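Side-chain contacts in 16S rRNA methyltransferase (Streptomyces sp. DSM 40477, PDB 3MQ2), which methylates N1 of adenine 1408 in 16S rRNA, using S-adenosyl-L-methionine, and so confers resistance to aminoglycosides such as kanamycin, neomycin and apramycin: residues 32-37 with 124-129; 69-74 with 81-86; 116-121 with 153-158; 141-146 with 201-206. One frame throughout, in Å; residues are numbered along the deposited sequence. Where two conformers were deposited one is given.

Contact 1 (32-37 with 124-129); sequences LDVGTG and RGMAAV. With SAH (S-adenosyl-L-homocysteine), chain C.
Leu-32 and Val-129 make the closer of two apolar touches here, with CD2 of Leu-32 3.9 Å from CG2 of Val-129 and the two side chains crossing at about a right angle. Two residues along the strand, Val-34 meets Met-126: CG1 of the valine lies 4.2 Å from SD, a looser touch. The methionine reaches it because its chain runs straight through chi2 (-172°) and bends only at chi3 (-71°), which presents the sulfur to the valine and turns CE aside. All four side chains are buried, and Leu-93 and Leu-96 fill in around them, Leu-96 touching both Leu-32 and Val-129. This is helix 121-128 packing on strand 29-34, an inner strand of a Rossmann-like methyltransferase sheet, between strands 52-58 and 99-105. The strand ends in the glycine-bearing loop Gly-35 to Gly-37, where the cofactor product sits: the SAH amino N donates to Gly-35 O at 2.9 Å, while Asp-33 OD2 takes the hydroxyl of Thr-36 at 2.7 Å, on its anti side. On the outer side of the helix the packing gives way to solvent, where Ala-128 and Arg-124 are exposed and the extended arginine reaches Glu-173 O through NH2.

Contact 2 (69-74 with 81-86); sequences AKAAAK and PNLLYL
The methyl group of Ala-71 fits against two side chains of strand 83-87 at once. Its CB lies 3.7 Å from CD2 of Leu-83 and 4.1 Å from CE2 of Tyr-85, which stand two residues apart and so point to the same side of the strand. Leu-83 holds its CG opposite the backbone N (chi1 179°), and CD2, which continues the chain away from CA, is the branch that reaches the methyl. Tyr-85 differs: chi1 of -70° lays CG beside the backbone N, and chi2 of -79° sets the ring so that the alanine methyl comes to its edge, near the ring plane, and not over a face. The phenol oxygen is carried past the alanine to Gly-39, where OH is hydrogen-bonded to the carbonyl O, which fixes the far end of the ring. Tyr-43 of helix 40-48 touches both Leu-83 and Tyr-85, so a second helix closes on the same side chains. Leu-84, between them, starts off on the other side, and its side chain touches Phe-15 and Arg-6. Consistent with so small a residue at the interface, CA of Ala-71 and CA of Leu-83 are 7.0 Å apart. Helix 65-71 here packs on the strand it leads into, within the beta-alpha-beta unit of strand 52-58, helix 65-71 and strand 83-87 in this Rossmann-like fold.

Contact 3 (116-121 with 153-158); sequences LGSSPE and GEHPEP
Leu-116 places a methyl over the imidazole of His-155, a CH-pi contact in which CD1 lies 4.2 Å from the ring centroid and 22° off the ring normal. The methyl is displaced toward the rim on the ND1 and CG side, with ND1 itself 4.0 Å from CD1. The two side chains slide past one another in opposite directions, and the leucine reaches over the ring with CG beside its backbone N (chi1 -65°) and CD1 extending on from CG. Ser-118 supplies a different, van der Waals touch: its CB comes to the ring edge, near the plane, 4.0 Å from CE1 of the histidine. Leucine over a face and serine at an edge thus meet one ring from two directions. Both segments are loops of the Rossmann-like methyltransferase fold: one follows helix 109-116 and leads to helix 121-128, with Gly-117, of positive phi, the residue at which the chain leaves the helix; the other, carrying His-155, belongs to the long connection between strand 134-141 and helix 160-173. Polar bonds hold the imidazole from outside the two segments. ND1 is bonded to Val-152 O, and NE2 to NH1 of Arg-170, which also bonds Leu-116 O and so ties the histidine to the end of the leucine's helix. Aromatic contact adds Trp-166, whose ring meets that of His-155 with the planes about 30° apart, while the leucine also rests against Trp-145.

Contact 4 (141-146 with 201-206); sequences NLHAWR and HSSRDR
Arg-146 and Asp-205 form a salt bridge, NH1 to OD2 at 2.9 Å, but as a hydrogen bond it is weak, bent to 129° at the hydrogen. The guanidinium and carboxylate planes stand 89° apart, so the groups meet through one oxygen instead of pairing side by side. That oxygen also lies 3.1 Å from CE1 of His-143, whose ring plane is only 26° from the carboxylate. Ser-203 OG approaches the same imidazole at its edge, in the ring plane, 3.6 Å from NE2, and CD of Arg-146 lies over one face of the ring, offset to the rim. In the next shell, Asp-208 OD1 is hydrogen-bonded to both His-143 NE2 and Ser-203 OG, linking the two side chains. Arg-146 is steadied by Phe-207 O at NH1 and by a salt bridge from NH2 to Glu-157, and CB of Leu-142 lies over a face of its guanidinium; its chain, extended from CG to NE, stretches to reach these partners. The two loops are shaped by their own turns: Asn-141 OD1 accepts from His-143 N at 2.9 Å in an Asx turn, residues 143-146 form a type I beta turn, and Ser-203 OG accepts from Asp-205 N at 3.1 Å in an ST turn. This surface contact joins the loop after strand 134-141 to the one before strand 209-216, its antiparallel neighbour in the sheet of this Rossmann-like methyltransferase.

Contacts 1 and 2 are buried and wholly apolar across their segments, each setting a helix on a strand of the one mixed sheet; contact 1 lies about 6 Å from the chain's centre and adjoins the bound S-adenosyl-L-homocysteine, contact 2 about 17 Å out. Contacts 3 and 4 join loops nearer the surface, where histidines, serines and charged groups take over. Contact 3, partly buried, keeps an apolar methyl over a ring, whereas contact 4, on the surface, relies on charge. These two touch each other, through the salt bridge of Glu-157 with Arg-146 and through Trp-145. Contacts 2 and 3 lie on opposite sides of the centre, about 34 Å apart between centres.

Contact 1 (32-37 with 124-129)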
loop_
_atom_site.group_PDB
_atom_site.type_symbol
_atom_site.label_atom_id
_atom_site.label_comp_id
_atom_site.label_asym_id
_atom_site.label_seq_id
_atom_site.Cartn_x
_atom_site.Cartn_y
_atom_site.Cartn_z
ATOM N N LEU A 32 4.875 5.197 -0.821
ATOM C CA LEU A 32 4.401 4.639 0.450
ATOM C C LEU A 32 3.552 3.400 0.202
ATOM O O LEU A 32 2.607 3.451 -0.582
ATOM C CB LEU A 32 3.561 5.677 1.196
ATOM C CG LEU A 32 2.893 5.204 2.489
ATOM C CD1 LEU A 32 3.950 4.853 3.533
ATOM C CD2 LEU A 32 1.966 6.276 3.033
ATOM N N ASP A 33 3.885 2.295 0.870
ATOM C CA ASP A 33 3.068 1.084 0.805
ATOM C C ASP A 33 2.340 0.934 2.141
ATOM O O ASP A 33 2.980 0.812 3.180
ATOM C CB ASP A 33 3.941 -0.152 0.541
ATOM C CG ASP A 33 3.122 -1.391 0.195
ATOM O OD1 ASP A 33 2.008 -1.235 -0.343
ATOM O OD2 ASP A 33 3.588 -2.525 0.445
ATOM N N VAL A 34 1.011 0.952 2.106
ATOM C CA VAL A 34 0.194 0.879 3.315
ATOM C C VAL A 34 -0.342 -0.536 3.515
ATOM O O VAL A 34 -1.007 -1.080 2.638
ATOM C CB VAL A 34 -0.986 1.880 3.238
ATOM C CG1 VAL A 34 -1.885 1.754 4.474
ATOM C CG2 VAL A 34 -0.450 3.308 3.066
ATOM N N GLY A 35 -0.053 -1.139 4.669
ATOM C CA GLY A 35 -0.443 -2.517 4.910
ATOM C C GLY A 35 0.466 -3.491 4.188
ATOM O O GLY A 35 0.004 -4.380 3.481
ATOM N N THR A 36 1.768 -3.338 4.398
ATOM C CA THR A 36 2.774 -4.009 3.574
ATOM C C THR A 36 2.998 -5.485 3.928
ATOM O O THR A 36 3.623 -6.238 3.154
ATOM C CB THR A 36 4.102 -3.235 3.639
ATOM O OG1 THR A 36 4.936 -3.576 2.523
ATOM C CG2 THR A 36 4.828 -3.528 4.953
ATOM N N GLY A 37 2.507 -5.913 5.089
ATOM C CA GLY A 37 2.611 -7.321 5.451
ATOM C C GLY A 37 4.065 -7.715 5.628
ATOM O O GLY A 37 4.793 -7.053 6.370
ATOM N N ARG A 124 -9.310 9.796 3.189
ATOM C CA ARG A 124 -8.844 11.159 3.441
ATOM C C ARG A 124 -7.555 11.189 4.245
ATOM O O ARG A 124 -6.699 12.046 4.017
ATOM C CB ARG A 124 -9.927 11.980 4.147
ATOM C CG ARG A 124 -11.077 12.351 3.230
ATOM C CD ARG A 124 -12.077 13.276 3.924
ATOM N NE ARG A 124 -13.169 13.645 3.027
ATOM C CZ ARG A 124 -14.418 13.879 3.417
ATOM N NH1 ARG A 124 -14.741 13.802 4.701
ATOM N NH2 ARG A 124 -15.342 14.201 2.521
ATOM N N GLY A 125 -7.418 10.265 5.192
ATOM C CA GLY A 125 -6.216 10.204 6.006
ATOM C C GLY A 125 -5.011 9.809 5.171
ATOM O O GLY A 125 -3.902 10.302 5.388
ATOM N N MET A 126 -5.224 8.902 4.218
ATOM C CA MET A 126 -4.146 8.482 3.339
ATOM C C MET A 126 -3.809 9.601 2.359
ATOM O O MET A 126 -2.636 9.856 2.081
ATOM C CB MET A 126 -4.506 7.180 2.615
ATOM C CG MET A 126 -4.348 5.956 3.525
ATOM S SD MET A 126 -4.536 4.381 2.650
ATOM C CE MET A 126 -6.297 4.434 2.323
ATOM N N ALA A 127 -4.834 10.282 1.859
ATOM C CA ALA A 127 -4.601 11.401 0.956
ATOM C C ALA A 127 -3.809 12.494 1.673
ATOM O O ALA A 127 -3.031 13.208 1.054
ATOM C CB ALA A 127 -5.920 11.957 0.409
ATOM N N ALA A 128 -4.003 12.614 2.986
ATOM C CA ALA A 128 -3.330 13.661 3.758
ATOM C C ALA A 128 -1.806 13.619 3.647
ATOM O O ALA A 128 -1.146 14.664 3.647
ATOM C CB ALA A 128 -3.734 13.580 5.231
ATOM N N VAL A 129 -1.245 12.415 3.575
ATOM C CA VAL A 129 0.211 12.270 3.545
ATOM C C VAL A 129 0.771 12.415 2.135
ATOM O O VAL A 129 1.988 12.414 1.941
ATOM C CB VAL A 129 0.694 10.924 4.153
ATOM C CG1 VAL A 129 0.167 10.763 5.571
ATOM C CG2 VAL A 129 0.282 9.746 3.279
HETATM N N SAH C . 0.223 -5.753 0.902
HETATM C CA SAH C . 0.835 -6.937 1.481
HETATM C CB SAH C . 0.005 -7.474 2.645
HETATM C CG SAH C . -1.495 -7.531 2.375
HETATM S SD SAH C . -2.358 -8.512 3.627
HETATM C C SAH C . 0.986 -7.996 0.408
HETATM O O SAH C . 1.582 -9.050 0.636
HETATM O OXT SAH C . 0.503 -7.807 -0.708
HETATM C "C5'" SAH C . -3.076 -6.966 4.239
HETATM C "C4'" SAH C . -2.177 -6.292 5.270
HETATM O "O4'" SAH C . -2.782 -5.086 5.686
HETATM C "C3'" SAH C . -1.979 -7.129 6.535
HETATM O "O3'" SAH C . -0.604 -7.234 6.808
HETATM C "C2'" SAH C . -2.619 -6.350 7.663
HETATM O "O2'" SAH C . -1.833 -6.410 8.840
HETATM C "C1'" SAH C . -2.644 -4.949 7.088
HETATM N N9 SAH C . -3.732 -4.104 7.594
HETATM C C8 SAH C . -5.076 -4.367 7.658
HETATM N N7 SAH C . -5.693 -3.274 8.186
HETATM C C5 SAH C . -4.747 -2.333 8.443
HETATM C C6 SAH C . -4.803 -1.052 8.972
HETATM N N6 SAH C . -5.964 -0.517 9.340
HETATM N N1 SAH C . -3.637 -0.334 9.103
HETATM C C2 SAH C . -2.425 -0.871 8.721
HETATM N N3 SAH C . -2.365 -2.145 8.205
HETATM C C4 SAH C . -3.516 -2.847 8.068
#

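Contact 2 (69-74 with 81-86)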
loop_
_atom_site.group_PDB
_atom_site.type_symbol
_atom_site.label_atom_id
_atom_site.label_comp_id
_atom_site.label_asym_id
_atom_site.label_seq_id
_atom_site.Cartn_x
_atom_site.Cartn_y
_atom_site.Cartn_z
ATOM N N ALA A 69 15.125 -6.486 8.545
ATOM C CA ALA A 69 16.476 -6.776 9.009
ATOM C C ALA A 69 17.436 -6.866 7.826
ATOM O O ALA A 69 18.540 -6.326 7.860
ATOM C CB ALA A 69 16.502 -8.069 9.814
ATOM N N LYS A 70 16.995 -7.541 6.774
ATOM C CA LYS A 70 17.798 -7.680 5.566
ATOM C C LYS A 70 18.041 -6.317 4.921
ATOM O O LYS A 70 19.158 -6.001 4.517
ATOM C CB LYS A 70 17.095 -8.612 4.582
ATOM C CG LYS A 70 17.794 -8.745 3.242
ATOM C CD LYS A 70 17.136 -9.837 2.418
ATOM C CE LYS A 70 17.942 -10.166 1.175
ATOM N NZ LYS A 70 17.351 -11.321 0.442
ATOM N N ALA A 71 16.992 -5.500 4.848
ATOM C CA ALA A 71 17.098 -4.193 4.208
ATOM C C ALA A 71 18.035 -3.260 4.965
ATOM O O ALA A 71 18.579 -2.322 4.385
ATOM C CB ALA A 71 15.704 -3.553 4.059
ATOM N N ALA A 72 18.215 -3.514 6.258
ATOM C CA ALA A 72 19.054 -2.660 7.094
ATOM C C ALA A 72 20.492 -3.160 7.159
ATOM O O ALA A 72 21.335 -2.557 7.827
ATOM C CB ALA A 72 18.473 -2.551 8.494
ATOM N N ALA A 73 20.762 -4.257 6.458
ATOM C CA ALA A 73 22.091 -4.859 6.444
ATOM C C ALA A 73 22.976 -4.143 5.437
ATOM O O ALA A 73 22.547 -3.191 4.794
ATOM C CB ALA A 73 21.999 -6.339 6.110
ATOM N N LYS A 74 24.221 -4.588 5.307
ATOM C CA LYS A 74 25.088 -4.007 4.293
ATOM C C LYS A 74 24.574 -4.376 2.910
ATOM O O LYS A 74 23.938 -5.418 2.739
ATOM C CB LYS A 74 26.535 -4.464 4.491
ATOM C CG LYS A 74 27.201 -3.832 5.701
ATOM C CD LYS A 74 28.611 -4.348 5.906
ATOM C CE LYS A 74 29.275 -3.667 7.096
ATOM N NZ LYS A 74 30.651 -4.187 7.328
ATOM N N PRO A 81 19.449 1.387 1.166
ATOM C CA PRO A 81 19.427 2.649 1.912
ATOM C C PRO A 81 18.115 3.403 1.751
ATOM O O PRO A 81 17.805 4.259 2.577
ATOM C CB PRO A 81 20.538 3.456 1.237
ATOM C CG PRO A 81 20.504 2.979 -0.181
ATOM C CD PRO A 81 20.235 1.497 -0.077
ATOM N N ASN A 82 17.369 3.089 0.699
ATOM C CA ASN A 82 16.182 3.863 0.328
ATOM C C ASN A 82 14.883 3.165 0.703
ATOM O O ASN A 82 13.883 3.285 0.006
ATOM C CB ASN A 82 16.184 4.160 -1.173
ATOM C CG ASN A 82 16.133 2.894 -2.024
ATOM O OD1 ASN A 82 16.670 1.850 -1.642
ATOM N ND2 ASN A 82 15.486 2.983 -3.181
ATOM N N LEU A 83 14.913 2.437 1.808
ATOM C CA LEU A 83 13.772 1.637 2.235
ATOM C C LEU A 83 13.611 1.749 3.746
ATOM O O LEU A 83 14.553 1.527 4.507
ATOM C CB LEU A 83 13.991 0.179 1.828
ATOM C CG LEU A 83 12.912 -0.841 2.198
ATOM C CD1 LEU A 83 11.528 -0.402 1.700
ATOM C CD2 LEU A 83 13.298 -2.200 1.604
ATOM N N LEU A 84 12.406 2.097 4.172
ATOM C CA LEU A 84 12.120 2.317 5.571
ATOM C C LEU A 84 10.814 1.615 5.920
ATOM O O LEU A 84 9.781 1.884 5.313
ATOM C CB LEU A 84 11.999 3.825 5.821
ATOM C CG LEU A 84 11.476 4.291 7.168
ATOM C CD1 LEU A 84 12.462 3.926 8.260
ATOM C CD2 LEU A 84 11.261 5.805 7.129
ATOM N N TYR A 85 10.874 0.699 6.883
ATOM C CA TYR A 85 9.685 0.019 7.384
ATOM C C TYR A 85 9.222 0.670 8.686
ATOM O O TYR A 85 10.023 0.891 9.600
ATOM C CB TYR A 85 9.983 -1.465 7.628
ATOM C CG TYR A 85 10.191 -2.232 6.349
ATOM C CD1 TYR A 85 9.111 -2.643 5.590
ATOM C CD2 TYR A 85 11.473 -2.521 5.887
ATOM C CE1 TYR A 85 9.296 -3.342 4.411
ATOM C CE2 TYR A 85 11.672 -3.207 4.706
ATOM C CZ TYR A 85 10.576 -3.612 3.974
ATOM O OH TYR A 85 10.764 -4.299 2.802
ATOM N N LEU A 86 7.927 0.968 8.770
ATOM C CA LEU A 86 7.371 1.656 9.935
ATOM C C LEU A 86 6.215 0.866 10.540
ATOM O O LEU A 86 5.482 0.174 9.845
ATOM C CB LEU A 86 6.852 3.046 9.532
ATOM C CG LEU A 86 7.870 4.012 8.934
ATOM C CD1 LEU A 86 7.204 5.365 8.648
ATOM C CD2 LEU A 86 9.075 4.216 9.858
#

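Contact 3 (116-121 with 153-158)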
loop_
_atom_site.group_PDB
_atom_site.type_symbol
_atom_site.label_atom_id
_atom_site.label_comp_id
_atom_site.label_asym_id
_atom_site.label_seq_id
_atom_site.Cartn_x
_atom_site.Cartn_y
_atom_site.Cartn_z
ATOM N N LEU A 116 -12.986 0.827 0.331
ATOM C CA LEU A 116 -14.290 0.749 -0.334
ATOM C C LEU A 116 -15.036 2.077 -0.212
ATOM O O LEU A 116 -15.991 2.338 -0.947
ATOM C CB LEU A 116 -15.135 -0.402 0.218
ATOM C CG LEU A 116 -14.535 -1.781 -0.079
ATOM C CD1 LEU A 116 -15.375 -2.902 0.517
ATOM C CD2 LEU A 116 -14.346 -1.977 -1.571
ATOM N N GLY A 117 -14.594 2.904 0.725
ATOM C CA GLY A 117 -15.049 4.281 0.807
ATOM C C GLY A 117 -16.495 4.526 1.195
ATOM O O GLY A 117 -17.054 5.563 0.828
ATOM N N SER A 118 -17.103 3.604 1.936
ATOM C CA SER A 118 -18.462 3.834 2.428
ATOM C C SER A 118 -18.432 5.029 3.372
ATOM O O SER A 118 -19.372 5.824 3.429
ATOM C CB SER A 118 -19.024 2.590 3.120
ATOM O OG SER A 118 -18.146 2.113 4.124
ATOM N N SER A 119 -17.332 5.141 4.107
ATOM C CA SER A 119 -16.990 6.351 4.835
ATOM C C SER A 119 -15.691 6.866 4.229
ATOM O O SER A 119 -14.830 6.072 3.843
ATOM C CB SER A 119 -16.795 6.040 6.318
ATOM O OG SER A 119 -16.206 7.134 6.996
ATOM N N PRO A 120 -15.547 8.193 4.119
ATOM C CA PRO A 120 -14.352 8.742 3.467
ATOM C C PRO A 120 -13.145 8.962 4.386
ATOM O O PRO A 120 -12.089 9.355 3.882
ATOM C CB PRO A 120 -14.846 10.102 2.958
ATOM C CG PRO A 120 -15.869 10.504 3.968
ATOM C CD PRO A 120 -16.579 9.221 4.340
ATOM N N GLU A 121 -13.278 8.708 5.689
ATOM C CA GLU A 121 -12.236 9.089 6.640
ATOM C C GLU A 121 -10.879 8.446 6.375
ATOM O O GLU A 121 -9.855 9.118 6.410
ATOM C CB GLU A 121 -12.678 8.823 8.081
ATOM C CG GLU A 121 -13.724 9.803 8.582
ATOM C CD GLU A 121 -15.014 9.124 8.992
ATOM O OE1 GLU A 121 -15.025 7.880 9.098
ATOM O OE2 GLU A 121 -16.019 9.835 9.208
ATOM N N GLY A 153 -19.106 -6.135 4.149
ATOM C CA GLY A 153 -20.529 -5.976 4.388
ATOM C C GLY A 153 -21.367 -6.454 3.222
ATOM O O GLY A 153 -21.177 -7.568 2.734
ATOM N N GLU A 154 -22.302 -5.616 2.777
ATOM C CA GLU A 154 -23.169 -5.975 1.655
ATOM C C GLU A 154 -22.666 -5.439 0.315
ATOM O O GLU A 154 -23.392 -5.469 -0.681
ATOM C CB GLU A 154 -24.602 -5.488 1.895
ATOM C CG GLU A 154 -25.323 -6.183 3.037
ATOM C CD GLU A 154 -26.785 -5.782 3.127
ATOM O OE1 GLU A 154 -27.500 -6.314 4.001
ATOM O OE2 GLU A 154 -27.217 -4.933 2.319
ATOM N N HIS A 155 -21.429 -4.948 0.281
ATOM C CA HIS A 155 -20.857 -4.474 -0.974
ATOM C C HIS A 155 -20.766 -5.635 -1.954
ATOM O O HIS A 155 -20.227 -6.689 -1.618
ATOM C CB HIS A 155 -19.452 -3.912 -0.762
ATOM C CG HIS A 155 -19.420 -2.562 -0.123
ATOM N ND1 HIS A 155 -19.237 -2.388 1.233
ATOM C CD2 HIS A 155 -19.516 -1.321 -0.653
ATOM C CE1 HIS A 155 -19.239 -1.096 1.511
ATOM N NE2 HIS A 155 -19.404 -0.426 0.384
ATOM N N PRO A 156 -21.302 -5.458 -3.168
ATOM C CA PRO A 156 -21.132 -6.491 -4.195
ATOM C C PRO A 156 -19.678 -6.523 -4.651
ATOM O O PRO A 156 -18.980 -5.534 -4.457
ATOM C CB PRO A 156 -22.033 -6.000 -5.331
ATOM C CG PRO A 156 -22.064 -4.516 -5.160
ATOM C CD PRO A 156 -22.034 -4.282 -3.672
ATOM N N GLU A 157 -19.223 -7.631 -5.232
ATOM C CA GLU A 157 -17.858 -7.686 -5.748
ATOM C C GLU A 157 -17.698 -6.654 -6.860
ATOM O O GLU A 157 -18.479 -6.638 -7.808
ATOM C CB GLU A 157 -17.519 -9.076 -6.290
ATOM C CG GLU A 157 -16.087 -9.161 -6.845
ATOM C CD GLU A 157 -15.724 -10.528 -7.390
ATOM O OE1 GLU A 157 -16.089 -11.548 -6.757
ATOM O OE2 GLU A 157 -15.066 -10.581 -8.458
ATOM N N PRO A 158 -16.687 -5.781 -6.747
ATOM C CA PRO A 158 -16.544 -4.744 -7.775
ATOM C C PRO A 158 -15.969 -5.269 -9.083
ATOM O O PRO A 158 -15.169 -6.199 -9.113
ATOM C CB PRO A 158 -15.565 -3.755 -7.142
ATOM C CG PRO A 158 -14.752 -4.595 -6.205
ATOM C CD PRO A 158 -15.712 -5.623 -5.656
#

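Contact 4 (141-146 with 201-206)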
loop_
_atom_site.group_PDB
_atom_site.type_symbol
_atom_site.label_atom_id
_atom_site.label_comp_id
_atom_site.label_asym_id
_atom_site.label_seq_id
_atom_site.Cartn_x
_atom_site.Cartn_y
_atom_site.Cartn_z
ATOM N N ASN A 141 -8.101 -7.538 -3.547
ATOM C CA ASN A 141 -8.183 -8.993 -3.601
ATOM C C ASN A 141 -9.654 -9.361 -3.674
ATOM O O ASN A 141 -10.390 -9.210 -2.693
ATOM C CB ASN A 141 -7.555 -9.588 -2.340
ATOM C CG ASN A 141 -7.559 -11.110 -2.339
ATOM O OD1 ASN A 141 -8.219 -11.750 -3.159
ATOM N ND2 ASN A 141 -6.825 -11.698 -1.391
ATOM N N LEU A 142 -10.088 -9.831 -4.839
ATOM C CA LEU A 142 -11.497 -10.094 -5.072
ATOM C C LEU A 142 -12.011 -11.285 -4.240
ATOM O O LEU A 142 -13.216 -11.479 -4.097
ATOM C CB LEU A 142 -11.753 -10.276 -6.573
ATOM C CG LEU A 142 -11.458 -9.040 -7.427
ATOM C CD1 LEU A 142 -11.391 -9.401 -8.909
ATOM C CD2 LEU A 142 -12.490 -7.938 -7.184
ATOM N N HIS A 143 -11.097 -12.044 -3.639
ATOM C CA HIS A 143 -11.521 -13.155 -2.799
ATOM C C HIS A 143 -12.196 -12.688 -1.517
ATOM O O HIS A 143 -12.801 -13.488 -0.802
ATOM C CB HIS A 143 -10.364 -14.129 -2.534
ATOM C CG HIS A 143 -9.941 -14.863 -3.760
ATOM N ND1 HIS A 143 -10.362 -16.146 -4.044
ATOM C CD2 HIS A 143 -9.184 -14.473 -4.815
ATOM C CE1 HIS A 143 -9.863 -16.522 -5.209
ATOM N NE2 HIS A 143 -9.154 -15.520 -5.701
ATOM N N ALA A 144 -12.125 -11.387 -1.253
ATOM C CA ALA A 144 -12.870 -10.809 -0.145
ATOM C C ALA A 144 -14.366 -10.932 -0.413
ATOM O O ALA A 144 -15.182 -10.647 0.459
ATOM C CB ALA A 144 -12.474 -9.334 0.061
ATOM N N TRP A 145 -14.724 -11.347 -1.628
ATOM C CA TRP A 145 -16.128 -11.534 -1.988
ATOM C C TRP A 145 -16.414 -12.971 -2.406
ATOM O O TRP A 145 -17.451 -13.250 -2.996
ATOM C CB TRP A 145 -16.531 -10.594 -3.132
ATOM C CG TRP A 145 -16.617 -9.161 -2.738
ATOM C CD1 TRP A 145 -17.734 -8.497 -2.303
ATOM C CD2 TRP A 145 -15.552 -8.195 -2.734
ATOM N NE1 TRP A 145 -17.429 -7.185 -2.034
ATOM C CE2 TRP A 145 -16.100 -6.973 -2.288
ATOM C CE3 TRP A 145 -14.192 -8.247 -3.059
ATOM C CZ2 TRP A 145 -15.331 -5.811 -2.152
ATOM C CZ3 TRP A 145 -13.428 -7.093 -2.918
ATOM C CH2 TRP A 145 -14.005 -5.889 -2.480
ATOM N N ARG A 146 -15.500 -13.877 -2.088
ATOM C CA ARG A 146 -15.588 -15.251 -2.570
ATOM C C ARG A 146 -15.329 -16.250 -1.445
ATOM O O ARG A 146 -14.369 -17.009 -1.492
ATOM C CB ARG A 146 -14.580 -15.450 -3.703
ATOM C CG ARG A 146 -14.783 -14.480 -4.879
ATOM C CD ARG A 146 -13.725 -14.667 -5.962
ATOM N NE ARG A 146 -13.833 -13.657 -7.014
ATOM C CZ ARG A 146 -12.944 -13.512 -7.992
ATOM N NH1 ARG A 146 -11.887 -14.310 -8.051
ATOM N NH2 ARG A 146 -13.097 -12.555 -8.897
ATOM N N HIS A 201 -1.913 -18.843 -5.907
ATOM C CA HIS A 201 -1.425 -19.728 -6.964
ATOM C C HIS A 201 -2.411 -20.853 -7.266
ATOM O O HIS A 201 -2.540 -21.282 -8.417
ATOM C CB HIS A 201 -0.044 -20.304 -6.617
ATOM C CG HIS A 201 0.514 -21.225 -7.664
ATOM N ND1 HIS A 201 0.956 -20.781 -8.893
ATOM C CD2 HIS A 201 0.702 -22.564 -7.658
ATOM C CE1 HIS A 201 1.388 -21.810 -9.601
ATOM N NE2 HIS A 201 1.250 -22.904 -8.873
ATOM N N SER A 202 -3.127 -21.307 -6.240
ATOM C CA SER A 202 -4.086 -22.401 -6.396
ATOM C C SER A 202 -5.468 -21.957 -6.884
ATOM O O SER A 202 -6.337 -22.796 -7.146
ATOM C CB SER A 202 -4.228 -23.166 -5.076
ATOM O OG SER A 202 -4.736 -22.317 -4.063
ATOM N N SER A 203 -5.680 -20.648 -7.003
ATOM C CA SER A 203 -6.969 -20.145 -7.460
ATOM C C SER A 203 -7.300 -20.683 -8.835
ATOM O O SER A 203 -6.422 -20.812 -9.690
ATOM C CB SER A 203 -6.979 -18.617 -7.520
ATOM O OG SER A 203 -8.217 -18.132 -8.025
ATOM N N ARG A 204 -8.577 -20.968 -9.051
ATOM C CA ARG A 204 -9.048 -21.389 -10.356
ATOM C C ARG A 204 -9.860 -20.276 -11.018
ATOM O O ARG A 204 -10.376 -20.452 -12.120
ATOM C CB ARG A 204 -9.896 -22.653 -10.230
ATOM C CG ARG A 204 -9.124 -23.870 -9.732
ATOM C CD ARG A 204 -8.408 -24.567 -10.883
ATOM N NE ARG A 204 -6.967 -24.359 -10.838
ATOM C CZ ARG A 204 -6.115 -24.829 -11.742
ATOM N NH1 ARG A 204 -6.556 -25.534 -12.775
ATOM N NH2 ARG A 204 -4.817 -24.588 -11.616
ATOM N N ASP A 205 -9.959 -19.127 -10.349
ATOM C CA ASP A 205 -10.707 -18.007 -10.904
ATOM C C ASP A 205 -9.957 -17.361 -12.071
ATOM O O ASP A 205 -8.735 -17.425 -12.142
ATOM C CB ASP A 205 -11.047 -16.976 -9.815
ATOM C CG ASP A 205 -11.949 -17.562 -8.739
ATOM O OD1 ASP A 205 -12.760 -18.457 -9.067
ATOM O OD2 ASP A 205 -11.846 -17.148 -7.566
ATOM N N ARG A 206 -10.694 -16.738 -12.979
ATOM C CA ARG A 206 -10.073 -16.063 -14.116
ATOM C C ARG A 206 -9.142 -14.951 -13.651
ATOM O O ARG A 206 -8.008 -14.857 -14.108
ATOM C CB ARG A 206 -11.130 -15.496 -15.066
ATOM C CG ARG A 206 -10.542 -14.805 -16.297
ATOM C CD ARG A 206 -9.681 -15.753 -17.140
ATOM N NE ARG A 206 -9.042 -15.022 -18.233
ATOM C CZ ARG A 206 -7.892 -14.364 -18.117
ATOM N NH1 ARG A 206 -7.236 -14.351 -16.954
ATOM N NH2 ARG A 206 -7.398 -13.706 -19.157
#